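Local coordinates for hypothetical protein Atu0636 (Agrobacterium tumefaciens, PDB 2OZV) that is a predicted O-methyltransferase with a methyltransferase small domain, probably transferring a methyl group to a substrate oxygen, at residues G188-L193 / A248-A253. Numbering follows the deposited sequence.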
# COMPACT_ATOMS: atom_id res chain seq x y z
N GLY B 188 8.88 -11.05 -2.72
CA GLY B 188 9.44 -9.90 -3.42
C GLY B 188 8.39 -9.01 -4.09
O GLY B 188 8.64 -8.46 -5.17
N LEU B 189 7.22 -8.85 -3.46
CA LEU B 189 6.18 -7.98 -4.04
C LEU B 189 6.72 -6.60 -4.28
O LEU B 189 7.40 -6.02 -3.41
CB LEU B 189 4.94 -7.88 -3.13
CG LEU B 189 3.88 -8.99 -3.35
CD1 LEU B 189 4.42 -10.37 -3.01
CD2 LEU B 189 2.63 -8.69 -2.47
N GLU B 190 6.44 -6.09 -5.47
CA GLU B 190 6.64 -4.68 -5.77
C GLU B 190 5.29 -4.08 -6.06
O GLU B 190 4.58 -4.56 -6.98
CB GLU B 190 7.52 -4.50 -7.02
CG GLU B 190 8.99 -4.72 -6.77
CD GLU B 190 9.85 -4.27 -7.95
OE1 GLU B 190 9.33 -3.61 -8.91
OE2 GLU B 190 11.06 -4.54 -7.87
N ILE B 191 4.93 -3.05 -5.32
CA ILE B 191 3.61 -2.42 -5.46
C ILE B 191 3.81 -1.02 -6.01
O ILE B 191 4.53 -0.22 -5.41
CB ILE B 191 2.89 -2.34 -4.08
CG1 ILE B 191 2.75 -3.76 -3.46
CG2 ILE B 191 1.56 -1.61 -4.22
CD1 ILE B 191 2.11 -3.76 -2.02
N THR B 192 3.17 -0.73 -7.14
CA THR B 192 3.29 0.58 -7.74
C THR B 192 1.89 1.22 -7.82
O THR B 192 1.02 0.75 -8.57
CB THR B 192 3.91 0.49 -9.16
OG1 THR B 192 5.17 -0.19 -9.09
CG2 THR B 192 4.09 1.90 -9.74
N LEU B 193 1.66 2.26 -7.02
CA LEU B 193 0.39 2.97 -7.10
C LEU B 193 0.34 3.84 -8.35
O LEU B 193 1.37 4.41 -8.78
CB LEU B 193 0.19 3.85 -5.86
CG LEU B 193 -0.24 3.10 -4.56
CD1 LEU B 193 -1.60 2.35 -4.71
CD2 LEU B 193 0.78 2.19 -3.96
N ALA B 248 9.99 -2.39 -15.66
CA ALA B 248 10.74 -3.50 -15.10
C ALA B 248 10.80 -3.44 -13.56
O ALA B 248 10.69 -2.36 -12.96
CB ALA B 248 12.16 -3.51 -15.69
N ARG B 249 10.96 -4.61 -12.94
CA ARG B 249 11.21 -4.70 -11.49
C ARG B 249 12.59 -4.10 -11.15
O ARG B 249 13.46 -3.96 -12.03
CB ARG B 249 11.10 -6.16 -11.02
CG ARG B 249 9.69 -6.72 -11.04
CD ARG B 249 9.64 -8.21 -10.70
NE ARG B 249 10.36 -8.57 -9.47
CZ ARG B 249 9.81 -8.52 -8.25
NH1 ARG B 249 8.54 -8.09 -8.09
NH2 ARG B 249 10.55 -8.88 -7.19
N ASN B 250 12.78 -3.74 -9.88
CA ASN B 250 14.12 -3.35 -9.40
C ASN B 250 15.15 -4.43 -9.67
O ASN B 250 14.86 -5.62 -9.56
CB ASN B 250 14.08 -3.05 -7.89
CG ASN B 250 13.49 -1.67 -7.59
OD1 ASN B 250 13.51 -0.79 -8.44
ND2 ASN B 250 12.95 -1.50 -6.36
N VAL B 251 16.35 -4.01 -10.04
CA VAL B 251 17.44 -4.96 -10.27
C VAL B 251 17.91 -5.54 -8.92
O VAL B 251 17.92 -4.82 -7.91
CB VAL B 251 18.60 -4.32 -11.05
CG1 VAL B 251 18.12 -3.93 -12.45
CG2 VAL B 251 19.17 -3.10 -10.31
N ARG B 252 18.26 -6.82 -8.90
CA ARG B 252 18.61 -7.51 -7.63
C ARG B 252 19.66 -6.79 -6.80
O ARG B 252 19.67 -6.90 -5.57
CB ARG B 252 19.01 -8.97 -7.87
CG ARG B 252 17.84 -9.97 -7.70
CD ARG B 252 18.32 -11.43 -7.79
NE ARG B 252 18.59 -11.85 -9.18
CZ ARG B 252 19.78 -11.79 -9.78
NH1 ARG B 252 19.90 -12.20 -11.04
NH2 ARG B 252 20.85 -11.33 -9.13
N ALA B 253 20.54 -6.05 -7.48
CA ALA B 253 21.46 -5.10 -6.85
C ALA B 253 20.82 -4.35 -5.67
O ALA B 253 21.31 -4.42 -4.54
CB ALA B 253 21.98 -4.11 -7.89
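Arg249 grips the carbonyl oxygen of Gly188 end-on with NH1 and NH2, so that two nitrogens share one acceptor. NH2 lies 2.8 Å from Gly188 O, in the carbonyl plane and on a lone pair; NH1, at 2.9 Å from the same oxygen, is tilted out of that plane. Both bonds are bent, and the oxygen sits exactly in the guanidinium plane. A bend at chi3 (51°) swings the end of the arginine back to the strand. NH1 also bonds Thr208 OG1 on the neighbouring strand 204-211.

Glu190 reaches the other way, extended beyond CG, and offers OE2 by its syn lone pair to the backbone N of Asn250 at 2.8 Å. Its OE1 forms a salt bridge with Arg220 NH1 on strand 218-224, a nitrogen that also donates to Ala248 O. Carboxylate and guanidinium are stacked with planes 24° apart, OE2 lying 4.2 Å above the guanidinium plane; no N-H of Arg249 points at it. The CG of Glu190 packs 3.6 Å from Arg249 NH1. Farther out, Asn250 ND2 bonds Asp201 OD1 of the second subunit.

Thus side chains reaching in both directions pin an irregular C-terminal tail to strand 186-195, between 204-211 and 218-224 in a sheet whose 3-2-1-4-5-7-6 order, with 204-211 antiparallel, is that of class I, Rossmann-like methyltransferases. The buried Glu190 carboxylate, flanked by two arginines and a backbone N-H, is probably kept ionised.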